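Local coordinates for protein caspase-3 (Porites astreoides, PDB 6WI4) that probably cleaves target proteins after aspartate residues, acting as a caspase-family cysteine protease in coral apoptosis, at residues H133-G138 and D210-V215; F126-Q131 and A150-P155; A195-Y200 and Q214-V219; D37-A42 and N165-I170. All coordinates share one frame; numbering follows the deposited sequence. Where two conformers were deposited one is given.

How the contacts relate
Contact 1 lies at the surface, where two loops meet through a backbone hydrogen bond, bridging waters and a lysine-aspartate salt bridge. Contacts 2, 3 and 4 are largely buried. Contact 2 joins the ends of neighbouring parallel strands of the main sheet by backbone bonds, a ring stack and a buried glutamine. Contact 3 sets the end of helix 186-197 against the chain that enters strand 217-220, outermost within this chain and beside 147-151, and relies on apolar contact and a shared water; it has Q214 and V215 in common with contact 1. In contact 4 an aspartate of helix 36-49 meets the start of helix 168-180, whose F169 packs on Q128 and S152 of contact 2.

Contact 1 of 4, residues H133-G138 and D210-V215; sequences HEYMDG and DSKRQV
K212 climbs past Y135 and M136 to end on the carboxylate of D137. Its CB lies 3.5 Å from M136 O, and CG, placed beside the backbone N, approaches Y135 CD1 at 3.8 Å, the two side chains crossing at about a right angle. A bend at chi2 (-60°) sets CD equally far, 3.8 Å, from M136 O and D137 OD1; beyond it the chain runs straight. CE passes 3.9 Å from D137 OD1, and NZ closes a salt bridge to the same D137 OD1 at 2.9 Å, nearly along the C-O axis. The D137 and K212 side chains thus lie alongside each other, pointing the same way. The backbones are tied next to them, R213 N donating to M136 O at 2.8 Å, while a water accepts from M136 N and donates to R213 O. Both segments are loops of the caspase fold: 133-138 follows strand 123-128, and loop 210-215 leads into strand 217-220, outermost within this chain; Y135 also packs on an apolar side chain of the bound peptide. R213 CG lies 3.5 Å from D137 O; bends at chi2 and chi3 turn the chain beyond it, and NE donates to Y200 O outside the contact; its NH2 approaches G138 O too closely for a reliable bond length. In the conformer given, the M136 and V215 side chains cross at about a right angle, M136 SD 3.8 Å from V215 CG2.

Contact 2 of 4, residues F126-Q131 and A150-P155; sequences FFQACQ and AYSTVP
F126 and F127 run parallel to A150 and Y151 as paired strands, F127 N donating to A150 O at 3.0 Å (160°) and F127 O receiving a weak bond from S152 N. On one face of the sheet F126 CD2 touches A150 CB at 3.7 Å. On the other, the rings of F127 and Y151 point the same way in an offset stack, with centroids 4.8 Å apart, planes at 20°, and F127 CD2 over the Y151 face toward its rim. These are adjacent strands, 123-128 and 147-151, of the central caspase sheet. Q128, A129 and C130, at the end of the first strand and in the turn after it, form the QAC sequence of the caspase active site; the bound peptide places an acidic side chain against C130 and hydrogen-bonds it to Q128 NE2. Q131 then reaches back across to the second segment. Its chain is extended beyond CG (chi2 171°), crossing Y151 at about a right angle, and OE1 lies 3.4 Å from Y151 CB. There OE1 accepts from T153 N at 3.2 Å, the donor tilted from the carbonyl plane, and comes equally near T153 CG2. Water 3 lies within hydrogen-bonding distance of Q131 OE1, A129 O and S152 OG, bridging the loops. At the other end of the amide, Q131 NE2 rests by the V154-P155 peptide, 3.7 Å from P155 CD. S152 OG has a further partner in S159 OG, and S152 CB lies 3.1 Å from Q128 OE1.

Contact 3 of 4, residues A195-Y200 and Q214-V219; sequences AMVSTY and QVSSVV
V197 CG1 stands anti to its backbone N (chi1 169°), and Q214 CG does likewise (chi1 -169°), which turns the valine methyl onto the glutamine stem. The two side chains cross obliquely: V197 CG1 rests 3.7 Å from Q214 CG, with Q214 CB and NE2 only slightly farther off. The amide beyond is held by other parts of the chain, NE2 donating to S152 O and OE1 accepting from W160 N. Alongside, S198 CA makes a CA-H...O contact with Q214 O at 3.3 Å. Here helix 186-197 ends in a type I turn, V197 to Y200, beside the chain that leads into strand 217-220, the outer strand of the caspase sheet within this chain; in caspase dimers the corresponding edge strand faces its partner subunit. M196 O, at the helix end, is gripped twice, by T199 N and by T199 OG1 at 2.8 Å, the hydroxyl meeting a lone pair in the carbonyl plane. S198 OG lies 3.7 Å from V215 CG2 and is bonded to N194 O. Water 4 accepts from Q214 N at 2.9 Å and lies near V197 O and Y200 O, at 2.9 and 2.7 Å from its oxygen.

Contact 4 of 4, residues D37-A42 and N165-I170; sequences DVDRDA and NGSWFI
At the N-cap of helix 168-180, S167 meets the carboxylate of D39 from helix 36-49. S167 OG, set between its backbone N and carbonyl carbon (chi1 68°), accepts the capping bond from I170 N at 3.1 Å and donates to D39 OD2 at 2.6 Å. S167 N donates to D39 OD1 at 2.9 Å, with a weak bond to OD2. Both D39 oxygens are met on their syn sides, 21° and 30° out of the carboxylate plane. S167 grips both oxygens, through its backbone N and its hydroxyl. The negative charge beside a helix start would be expected to suit the helix dipole. G166, without a side chain, lets D39 OD1 come to 3.3 Å from its CA, and a water donates to OD1 as well. I170 CB packs against D39 CG at 3.5 Å, while V38 CG1 lies 3.4 Å from N165 O toward the outside. D39 and I170 both touch L88 of strand 83-88 and Q128 of strand 123-128, and A42 touches T174 farther along helix 168-180, so the two helices pack together against these sheet strands.

Contact 1 of 4, residues H133-G138 and D210-V215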
loop_
_atom_site.group_PDB
_atom_site.type_symbol
_atom_site.label_atom_id
_atom_site.label_comp_id
_atom_site.label_asym_id
_atom_site.label_seq_id
_atom_site.Cartn_x
_atom_site.Cartn_y
_atom_site.Cartn_z
ATOM N N HIS A 133 9.204 -0.320 -15.878
ATOM C CA HIS A 133 9.250 0.870 -16.717
ATOM C C HIS A 133 8.579 0.649 -18.069
ATOM O O HIS A 133 8.990 1.254 -19.069
ATOM C CB HIS A 133 10.694 1.330 -16.930
ATOM C CG HIS A 133 11.600 0.245 -17.422
ATOM N ND1 HIS A 133 12.489 -0.413 -16.599
ATOM C CD2 HIS A 133 11.738 -0.313 -18.649
ATOM C CE1 HIS A 133 13.145 -1.320 -17.300
ATOM N NE2 HIS A 133 12.707 -1.283 -18.546
ATOM N N GLU A 134 7.561 -0.209 -18.130
ATOM C CA GLU A 134 6.740 -0.374 -19.320
ATOM C C GLU A 134 5.383 0.293 -19.130
ATOM O O GLU A 134 4.821 0.302 -18.028
ATOM C CB GLU A 134 6.526 -1.856 -19.658
ATOM C CG GLU A 134 7.810 -2.642 -19.870
ATOM C CD GLU A 134 8.560 -2.213 -21.118
ATOM O OE1 GLU A 134 7.902 -1.769 -22.084
ATOM O OE2 GLU A 134 9.807 -2.317 -21.130
ATOM N N TYR A 135 4.862 0.844 -20.223
ATOM C CA TYR A 135 3.483 1.301 -20.304
ATOM C C TYR A 135 2.550 0.148 -20.676
ATOM O O TYR A 135 2.959 -0.842 -21.295
ATOM C CB TYR A 135 3.334 2.423 -21.343
ATOM C CG TYR A 135 4.121 3.681 -21.069
ATOM C CD1 TYR A 135 3.734 4.564 -20.066
ATOM C CD2 TYR A 135 5.237 4.010 -21.835
ATOM C CE1 TYR A 135 4.444 5.724 -19.819
ATOM C CE2 TYR A 135 5.958 5.171 -21.589
ATOM C CZ TYR A 135 5.557 6.027 -20.583
ATOM O OH TYR A 135 6.269 7.185 -20.331
ATOM N N MET A 136 1.276 0.298 -20.306
ATOM C CA MET A 136 0.212 -0.628 -20.675
ATOM C C MET A 136 -0.640 0.000 -21.774
ATOM O O MET A 136 -1.058 1.151 -21.645
ATOM C CB MET A 136 -0.665 -0.952 -19.467
ATOM C CG MET A 136 -0.703 -2.402 -19.083
ATOM S SD MET A 136 -1.728 -2.686 -17.629
ATOM C CE MET A 136 -0.465 -2.997 -16.393
ATOM N N ASP A 137 -0.933 -0.767 -22.824
ATOM C CA ASP A 137 -1.585 -0.190 -23.996
ATOM C C ASP A 137 -3.102 -0.347 -23.971
ATOM O O ASP A 137 -3.665 -1.196 -23.276
ATOM C CB ASP A 137 -1.040 -0.814 -25.283
ATOM C CG ASP A 137 0.355 -0.329 -25.619
ATOM O OD1 ASP A 137 0.672 0.834 -25.293
ATOM O OD2 ASP A 137 1.134 -1.106 -26.209
ATOM N N GLY A 138 -3.761 0.481 -24.778
ATOM C CA GLY A 138 -5.199 0.410 -24.937
ATOM C C GLY A 138 -5.930 1.663 -24.504
ATOM O O GLY A 138 -7.128 1.623 -24.232
ATOM N N ASP A 210 0.920 9.023 -23.597
ATOM C CA ASP A 210 -0.483 9.392 -23.531
ATOM C C ASP A 210 -1.397 8.195 -23.770
ATOM O O ASP A 210 -1.062 7.257 -24.501
ATOM C CB ASP A 210 -0.778 10.480 -24.559
ATOM C CG ASP A 210 -2.107 11.154 -24.326
ATOM O OD1 ASP A 210 -2.248 11.849 -23.304
ATOM O OD2 ASP A 210 -3.008 10.983 -25.171
ATOM N N SER A 211 -2.566 8.242 -23.129
ATOM C CA SER A 211 -3.613 7.230 -23.270
ATOM C C SER A 211 -3.146 5.840 -22.862
ATOM O O SER A 211 -3.576 4.839 -23.435
ATOM C CB SER A 211 -4.181 7.198 -24.696
ATOM O OG SER A 211 -4.760 8.453 -25.000
ATOM N N LYS A 212 -2.286 5.761 -21.855
ATOM C CA LYS A 212 -1.795 4.483 -21.358
ATOM C C LYS A 212 -2.632 4.048 -20.164
ATOM O O LYS A 212 -3.381 4.835 -19.584
ATOM C CB LYS A 212 -0.309 4.555 -20.988
ATOM C CG LYS A 212 0.580 5.033 -22.142
ATOM C CD LYS A 212 0.481 4.116 -23.357
ATOM C CE LYS A 212 1.554 4.506 -24.368
ATOM N NZ LYS A 212 1.609 3.594 -25.542
ATOM N N ARG A 213 -2.523 2.769 -19.825
ATOM C CA ARG A 213 -3.503 2.098 -18.974
ATOM C C ARG A 213 -2.836 1.542 -17.718
ATOM O O ARG A 213 -1.615 1.599 -17.555
ATOM C CB ARG A 213 -4.200 0.979 -19.752
ATOM C CG ARG A 213 -4.625 1.389 -21.168
ATOM C CD ARG A 213 -5.662 2.512 -21.150
ATOM N NE ARG A 213 -6.827 2.128 -20.373
ATOM C CZ ARG A 213 -7.794 1.321 -20.797
ATOM N NH1 ARG A 213 -8.785 1.009 -19.979
ATOM N NH2 ARG A 213 -7.781 0.827 -22.035
ATOM N N GLN A 214 -3.661 0.980 -16.834
ATOM C CA GLN A 214 -3.148 0.384 -15.608
ATOM C C GLN A 214 -4.112 -0.677 -15.096
ATOM O O GLN A 214 -5.322 -0.596 -15.303
ATOM C CB GLN A 214 -2.920 1.456 -14.537
ATOM C CG GLN A 214 -2.140 0.991 -13.321
ATOM C CD GLN A 214 -1.708 2.163 -12.472
ATOM O OE1 GLN A 214 -1.261 3.187 -12.999
ATOM N NE2 GLN A 214 -1.847 2.035 -11.152
ATOM N N VAL A 215 -3.538 -1.675 -14.418
ATOM C CA VAL A 215 -4.248 -2.769 -13.766
ATOM C C VAL A 215 -3.582 -2.934 -12.413
ATOM O O VAL A 215 -2.352 -2.983 -12.350
ATOM C CB VAL A 215 -4.123 -4.071 -14.586
ATOM C CG1 VAL A 215 -4.614 -5.265 -13.821
ATOM C CG2 VAL A 215 -4.858 -3.939 -15.916
HETATM O O HOH W 1 0.695 2.469 -18.462
HETATM O O HOH W 2 -2.860 2.757 -25.100
#

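Contact 2 of 4, residues F126-Q131 and A150-P155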
loop_
_atom_site.group_PDB
_atom_site.type_symbol
_atom_site.label_atom_id
_atom_site.label_comp_id
_atom_site.label_asym_id
_atom_site.label_seq_id
_atom_site.Cartn_x
_atom_site.Cartn_y
_atom_site.Cartn_z
ATOM N N PHE A 126 0.232 -1.963 1.481
ATOM C CA PHE A 126 -0.273 -1.215 0.336
ATOM C C PHE A 126 0.878 -0.470 -0.319
ATOM O O PHE A 126 1.628 0.234 0.364
ATOM C CB PHE A 126 -1.353 -0.210 0.745
ATOM C CG PHE A 126 -2.533 -0.822 1.438
ATOM C CD1 PHE A 126 -2.525 -1.026 2.809
ATOM C CD2 PHE A 126 -3.671 -1.158 0.715
ATOM C CE1 PHE A 126 -3.622 -1.580 3.452
ATOM C CE2 PHE A 126 -4.770 -1.720 1.355
ATOM C CZ PHE A 126 -4.744 -1.923 2.724
ATOM N N PHE A 127 0.999 -0.590 -1.638
ATOM C CA PHE A 127 2.105 0.022 -2.369
ATOM C C PHE A 127 1.568 0.907 -3.477
ATOM O O PHE A 127 0.839 0.425 -4.352
ATOM C CB PHE A 127 3.016 -1.036 -2.993
ATOM C CG PHE A 127 3.624 -1.977 -2.017
ATOM C CD1 PHE A 127 4.768 -1.628 -1.327
ATOM C CD2 PHE A 127 3.063 -3.216 -1.783
ATOM C CE1 PHE A 127 5.334 -2.504 -0.406
ATOM C CE2 PHE A 127 3.638 -4.106 -0.875
ATOM C CZ PHE A 127 4.774 -3.745 -0.190
ATOM N N GLN A 128 1.966 2.181 -3.480
ATOM C CA GLN A 128 1.827 3.042 -4.648
ATOM C C GLN A 128 3.249 3.372 -5.093
ATOM O O GLN A 128 3.935 4.173 -4.453
ATOM C CB GLN A 128 1.022 4.301 -4.342
ATOM C CG GLN A 128 1.073 5.351 -5.458
ATOM C CD GLN A 128 0.619 4.812 -6.806
ATOM O OE1 GLN A 128 -0.388 4.102 -6.903
ATOM N NE2 GLN A 128 1.354 5.158 -7.859
ATOM N N ALA A 129 3.693 2.726 -6.174
ATOM C CA ALA A 129 5.055 2.819 -6.679
ATOM C C ALA A 129 5.116 2.109 -8.020
ATOM O O ALA A 129 4.334 1.195 -8.294
ATOM C CB ALA A 129 6.073 2.192 -5.709
ATOM N N CYS A 130 6.050 2.536 -8.858
ATOM C CA CYS A 130 6.232 1.804 -10.096
ATOM C C CYS A 130 6.800 0.425 -9.804
ATOM O O CYS A 130 7.462 0.202 -8.786
ATOM C CB CYS A 130 7.144 2.584 -11.033
ATOM S SG CYS A 130 6.345 4.011 -11.752
ATOM N N GLN A 131 6.503 -0.519 -10.699
ATOM C CA GLN A 131 6.981 -1.892 -10.585
ATOM C C GLN A 131 7.797 -2.274 -11.813
ATOM O O GLN A 131 7.939 -3.458 -12.129
ATOM C CB GLN A 131 5.803 -2.848 -10.364
ATOM C CG GLN A 131 5.100 -2.605 -9.023
ATOM C CD GLN A 131 3.799 -3.382 -8.834
ATOM O OE1 GLN A 131 2.775 -2.804 -8.453
ATOM N NE2 GLN A 131 3.837 -4.691 -9.060
ATOM N N ALA A 150 -1.256 -5.336 -1.485
ATOM C CA ALA A 150 -2.093 -4.646 -2.456
ATOM C C ALA A 150 -1.206 -3.711 -3.266
ATOM O O ALA A 150 -0.767 -2.671 -2.766
ATOM C CB ALA A 150 -3.217 -3.889 -1.753
ATOM N N TYR A 151 -0.937 -4.086 -4.511
ATOM C CA TYR A 151 -0.032 -3.359 -5.394
ATOM C C TYR A 151 -0.805 -2.469 -6.359
ATOM O O TYR A 151 -1.818 -2.888 -6.920
ATOM C CB TYR A 151 0.792 -4.348 -6.217
ATOM C CG TYR A 151 1.927 -5.014 -5.492
ATOM C CD1 TYR A 151 3.185 -4.423 -5.448
ATOM C CD2 TYR A 151 1.760 -6.258 -4.906
ATOM C CE1 TYR A 151 4.249 -5.053 -4.831
ATOM C CE2 TYR A 151 2.820 -6.898 -4.276
ATOM C CZ TYR A 151 4.059 -6.284 -4.243
ATOM O OH TYR A 151 5.125 -6.901 -3.627
ATOM N N SER A 152 -0.275 -1.268 -6.611
ATOM C CA SER A 152 -0.961 -0.330 -7.500
ATOM C C SER A 152 -0.969 -0.786 -8.961
ATOM O O SER A 152 -1.873 -0.395 -9.710
ATOM C CB SER A 152 -0.332 1.063 -7.395
ATOM O OG SER A 152 1.001 1.109 -7.902
ATOM N N THR A 153 0.011 -1.577 -9.395
ATOM C CA THR A 153 0.139 -1.928 -10.811
ATOM C C THR A 153 0.537 -3.401 -10.913
ATOM O O THR A 153 0.297 -4.193 -9.997
ATOM C CB THR A 153 1.077 -0.929 -11.530
ATOM O OG1 THR A 153 0.980 -1.134 -12.949
ATOM C CG2 THR A 153 2.542 -1.060 -11.092
ATOM N N VAL A 154 1.084 -3.789 -12.065
ATOM C CA VAL A 154 1.436 -5.171 -12.387
ATOM C C VAL A 154 2.954 -5.249 -12.489
ATOM O O VAL A 154 3.588 -4.277 -12.929
ATOM C CB VAL A 154 0.748 -5.605 -13.694
ATOM C CG1 VAL A 154 1.344 -6.912 -14.249
ATOM C CG2 VAL A 154 -0.737 -5.723 -13.489
ATOM N N PRO A 155 3.589 -6.343 -12.068
ATOM C CA PRO A 155 5.046 -6.435 -12.186
ATOM C C PRO A 155 5.520 -6.129 -13.598
ATOM O O PRO A 155 4.988 -6.656 -14.585
ATOM C CB PRO A 155 5.335 -7.887 -11.788
ATOM C CG PRO A 155 4.273 -8.185 -10.800
ATOM C CD PRO A 155 3.036 -7.486 -11.318
HETATM O O HOH W 3 2.787 -0.639 -6.867
#

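Contact 3 of 4, residues A195-Y200 and Q214-V219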
loop_
_atom_site.group_PDB
_atom_site.type_symbol
_atom_site.label_atom_id
_atom_site.label_comp_id
_atom_site.label_asym_id
_atom_site.label_seq_id
_atom_site.Cartn_x
_atom_site.Cartn_y
_atom_site.Cartn_z
ATOM N N ALA A 195 -11.088 -2.986 -10.869
ATOM C CA ALA A 195 -12.071 -2.654 -11.900
ATOM C C ALA A 195 -12.046 -1.166 -12.213
ATOM O O ALA A 195 -12.146 -0.767 -13.380
ATOM C CB ALA A 195 -13.468 -3.081 -11.457
ATOM N N MET A 196 -11.886 -0.339 -11.183
ATOM C CA MET A 196 -11.847 1.110 -11.364
ATOM C C MET A 196 -10.530 1.560 -11.990
ATOM O O MET A 196 -10.526 2.346 -12.946
ATOM C CB MET A 196 -12.081 1.782 -10.009
ATOM C CG MET A 196 -12.235 3.283 -10.041
ATOM S SD MET A 196 -12.776 3.868 -8.412
ATOM C CE MET A 196 -14.246 2.894 -8.146
ATOM N N VAL A 197 -9.396 1.067 -11.477
ATOM C CA VAL A 197 -8.099 1.441 -12.044
ATOM C C VAL A 197 -8.034 1.081 -13.521
ATOM O O VAL A 197 -7.454 1.818 -14.332
ATOM C CB VAL A 197 -6.956 0.782 -11.244
ATOM C CG1 VAL A 197 -5.636 0.929 -11.973
ATOM C CG2 VAL A 197 -6.860 1.410 -9.846
ATOM N N SER A 198 -8.646 -0.047 -13.899
ATOM C CA SER A 198 -8.623 -0.568 -15.259
ATOM C C SER A 198 -9.442 0.269 -16.238
ATOM O O SER A 198 -9.482 -0.083 -17.423
ATOM C CB SER A 198 -9.123 -2.014 -15.253
ATOM O OG SER A 198 -8.171 -2.870 -14.632
ATOM N N THR A 199 -10.091 1.343 -15.788
ATOM C CA THR A 199 -10.800 2.230 -16.707
ATOM C C THR A 199 -10.038 3.517 -17.012
ATOM O O THR A 199 -10.391 4.208 -17.977
ATOM C CB THR A 199 -12.196 2.578 -16.165
ATOM O OG1 THR A 199 -12.090 3.375 -14.981
ATOM C CG2 THR A 199 -12.987 1.306 -15.857
ATOM N N TYR A 200 -9.008 3.846 -16.231
ATOM C CA TYR A 200 -8.269 5.090 -16.419
ATOM C C TYR A 200 -7.455 5.053 -17.712
ATOM O O TYR A 200 -6.954 4.005 -18.128
ATOM C CB TYR A 200 -7.302 5.327 -15.254
ATOM C CG TYR A 200 -7.839 5.951 -13.984
ATOM C CD1 TYR A 200 -8.371 5.167 -12.971
ATOM C CD2 TYR A 200 -7.724 7.320 -13.765
ATOM C CE1 TYR A 200 -8.845 5.733 -11.793
ATOM C CE2 TYR A 200 -8.190 7.899 -12.594
ATOM C CZ TYR A 200 -8.745 7.101 -11.610
ATOM O OH TYR A 200 -9.197 7.682 -10.444
ATOM N N GLN A 214 -3.661 0.980 -16.834
ATOM C CA GLN A 214 -3.148 0.384 -15.608
ATOM C C GLN A 214 -4.112 -0.677 -15.096
ATOM O O GLN A 214 -5.322 -0.596 -15.303
ATOM C CB GLN A 214 -2.920 1.456 -14.537
ATOM C CG GLN A 214 -2.140 0.991 -13.321
ATOM C CD GLN A 214 -1.708 2.163 -12.472
ATOM O OE1 GLN A 214 -1.261 3.187 -12.999
ATOM N NE2 GLN A 214 -1.847 2.035 -11.152
ATOM N N VAL A 215 -3.538 -1.675 -14.418
ATOM C CA VAL A 215 -4.248 -2.769 -13.766
ATOM C C VAL A 215 -3.582 -2.934 -12.413
ATOM O O VAL A 215 -2.352 -2.983 -12.350
ATOM C CB VAL A 215 -4.123 -4.071 -14.586
ATOM C CG1 VAL A 215 -4.614 -5.265 -13.821
ATOM C CG2 VAL A 215 -4.858 -3.939 -15.916
ATOM N N SER A 216 -4.366 -2.976 -11.335
ATOM C CA SER A 216 -3.761 -3.205 -10.024
ATOM C C SER A 216 -3.798 -4.695 -9.710
ATOM O O SER A 216 -4.501 -5.474 -10.358
ATOM C CB SER A 216 -4.465 -2.396 -8.929
ATOM O OG SER A 216 -5.859 -2.652 -8.875
ATOM N N SER A 217 -2.988 -5.107 -8.737
ATOM C CA SER A 217 -2.862 -6.530 -8.454
ATOM C C SER A 217 -2.785 -6.755 -6.954
ATOM O O SER A 217 -2.216 -5.942 -6.224
ATOM C CB SER A 217 -1.634 -7.130 -9.153
ATOM O OG SER A 217 -0.431 -6.504 -8.747
ATOM N N VAL A 218 -3.366 -7.855 -6.490
ATOM C CA VAL A 218 -3.307 -8.204 -5.079
ATOM C C VAL A 218 -2.638 -9.562 -4.953
ATOM O O VAL A 218 -2.954 -10.486 -5.712
ATOM C CB VAL A 218 -4.700 -8.184 -4.416
ATOM C CG1 VAL A 218 -5.716 -9.065 -5.127
ATOM C CG2 VAL A 218 -4.587 -8.589 -2.955
ATOM N N VAL A 219 -1.690 -9.669 -4.024
ATOM C CA VAL A 219 -1.043 -10.934 -3.689
ATOM C C VAL A 219 -1.558 -11.323 -2.313
ATOM O O VAL A 219 -1.283 -10.628 -1.326
ATOM C CB VAL A 219 0.488 -10.821 -3.683
ATOM C CG1 VAL A 219 1.105 -12.174 -3.335
ATOM C CG2 VAL A 219 1.024 -10.317 -5.038
HETATM O O HOH W 4 -6.525 1.515 -17.052
#

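Contact 4 of 4, residues D37-A42 and N165-I170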
loop_
_atom_site.group_PDB
_atom_site.type_symbol
_atom_site.label_atom_id
_atom_site.label_comp_id
_atom_site.label_asym_id
_atom_site.label_seq_id
_atom_site.Cartn_x
_atom_site.Cartn_y
_atom_site.Cartn_z
ATOM N N ASP A 37 1.008 14.006 -1.620
ATOM C CA ASP A 37 0.449 14.424 -0.336
ATOM C C ASP A 37 -1.061 14.216 -0.298
ATOM O O ASP A 37 -1.623 13.931 0.765
ATOM C CB ASP A 37 0.766 15.901 -0.059
ATOM C CG ASP A 37 2.218 16.141 0.323
ATOM O OD1 ASP A 37 2.998 15.178 0.447
ATOM O OD2 ASP A 37 2.580 17.329 0.488
ATOM N N VAL A 38 -1.729 14.343 -1.453
ATOM C CA VAL A 38 -3.154 14.048 -1.537
ATOM C C VAL A 38 -3.413 12.591 -1.171
ATOM O O VAL A 38 -4.363 12.276 -0.442
ATOM C CB VAL A 38 -3.675 14.380 -2.950
ATOM C CG1 VAL A 38 -5.140 14.011 -3.085
ATOM C CG2 VAL A 38 -3.472 15.859 -3.261
ATOM N N ASP A 39 -2.572 11.684 -1.676
ATOM C CA ASP A 39 -2.684 10.269 -1.336
ATOM C C ASP A 39 -2.423 10.036 0.148
ATOM O O ASP A 39 -3.136 9.267 0.801
ATOM C CB ASP A 39 -1.682 9.444 -2.143
ATOM C CG ASP A 39 -2.129 9.153 -3.563
ATOM O OD1 ASP A 39 -3.228 9.561 -3.994
ATOM O OD2 ASP A 39 -1.334 8.486 -4.253
ATOM N N ARG A 40 -1.365 10.657 0.685
ATOM C CA ARG A 40 -1.044 10.502 2.101
ATOM C C ARG A 40 -2.223 10.916 2.967
ATOM O O ARG A 40 -2.630 10.185 3.880
ATOM C CB ARG A 40 0.189 11.337 2.448
ATOM C CG ARG A 40 0.536 11.355 3.937
ATOM C CD ARG A 40 1.420 12.568 4.268
ATOM N NE ARG A 40 0.694 13.821 4.078
ATOM C CZ ARG A 40 1.278 15.009 3.992
ATOM N NH1 ARG A 40 0.538 16.102 3.822
ATOM N NH2 ARG A 40 2.594 15.105 4.078
ATOM N N ASP A 41 -2.807 12.079 2.671
ATOM C CA ASP A 41 -3.909 12.560 3.491
ATOM C C ASP A 41 -5.132 11.662 3.350
ATOM O O ASP A 41 -5.841 11.418 4.336
ATOM C CB ASP A 41 -4.248 14.005 3.122
ATOM C CG ASP A 41 -3.151 14.986 3.497
ATOM O OD1 ASP A 41 -2.211 14.608 4.231
ATOM O OD2 ASP A 41 -3.253 16.154 3.062
ATOM N N ALA A 42 -5.394 11.150 2.137
ATOM C CA ALA A 42 -6.535 10.264 1.950
ATOM C C ALA A 42 -6.349 8.949 2.703
ATOM O O ALA A 42 -7.292 8.443 3.319
ATOM C CB ALA A 42 -6.754 10.003 0.459
ATOM N N ASN A 165 -4.758 15.330 -8.169
ATOM C CA ASN A 165 -5.717 14.461 -7.498
ATOM C C ASN A 165 -5.094 13.257 -6.812
ATOM O O ASN A 165 -5.811 12.538 -6.114
ATOM C CB ASN A 165 -6.755 13.954 -8.495
ATOM C CG ASN A 165 -7.488 15.072 -9.167
ATOM O OD1 ASN A 165 -7.988 15.974 -8.505
ATOM N ND2 ASN A 165 -7.539 15.033 -10.487
ATOM N N GLY A 166 -3.806 13.015 -6.986
ATOM C CA GLY A 166 -3.191 11.833 -6.405
ATOM C C GLY A 166 -3.193 10.670 -7.374
ATOM O O GLY A 166 -3.567 10.791 -8.542
ATOM N N SER A 167 -2.802 9.506 -6.866
ATOM C CA SER A 167 -2.615 8.364 -7.750
ATOM C C SER A 167 -3.932 7.661 -8.061
ATOM O O SER A 167 -4.886 7.672 -7.272
ATOM C CB SER A 167 -1.620 7.362 -7.159
ATOM O OG SER A 167 -2.149 6.722 -6.006
ATOM N N TRP A 168 -3.967 7.031 -9.236
ATOM C CA TRP A 168 -5.138 6.272 -9.644
ATOM C C TRP A 168 -5.484 5.214 -8.608
ATOM O O TRP A 168 -6.644 5.060 -8.221
ATOM C CB TRP A 168 -4.877 5.589 -10.982
ATOM C CG TRP A 168 -4.660 6.513 -12.121
ATOM C CD1 TRP A 168 -4.733 7.880 -12.109
ATOM C CD2 TRP A 168 -4.338 6.136 -13.461
ATOM N NE1 TRP A 168 -4.476 8.371 -13.372
ATOM C CE2 TRP A 168 -4.229 7.318 -14.215
ATOM C CE3 TRP A 168 -4.133 4.906 -14.095
ATOM C CZ2 TRP A 168 -3.926 7.306 -15.576
ATOM C CZ3 TRP A 168 -3.821 4.895 -15.437
ATOM C CH2 TRP A 168 -3.724 6.084 -16.166
ATOM N N PHE A 169 -4.479 4.474 -8.145
ATOM C CA PHE A 169 -4.730 3.388 -7.205
ATOM C C PHE A 169 -5.246 3.908 -5.867
ATOM O O PHE A 169 -6.255 3.412 -5.356
ATOM C CB PHE A 169 -3.447 2.585 -7.025
ATOM C CG PHE A 169 -3.530 1.476 -6.018
ATOM C CD1 PHE A 169 -4.397 0.411 -6.201
ATOM C CD2 PHE A 169 -2.687 1.477 -4.921
ATOM C CE1 PHE A 169 -4.445 -0.620 -5.286
ATOM C CE2 PHE A 169 -2.722 0.444 -3.993
ATOM C CZ PHE A 169 -3.602 -0.604 -4.179
ATOM N N ILE A 170 -4.563 4.890 -5.268
ATOM C CA ILE A 170 -4.982 5.327 -3.937
ATOM C C ILE A 170 -6.312 6.075 -4.006
ATOM O O ILE A 170 -7.162 5.913 -3.119
ATOM C CB ILE A 170 -3.877 6.158 -3.256
ATOM C CG1 ILE A 170 -2.608 5.322 -3.065
ATOM C CG2 ILE A 170 -4.371 6.690 -1.904
ATOM C CD1 ILE A 170 -2.788 4.087 -2.165
HETATM O O HOH W 5 -5.885 10.422 -3.523
#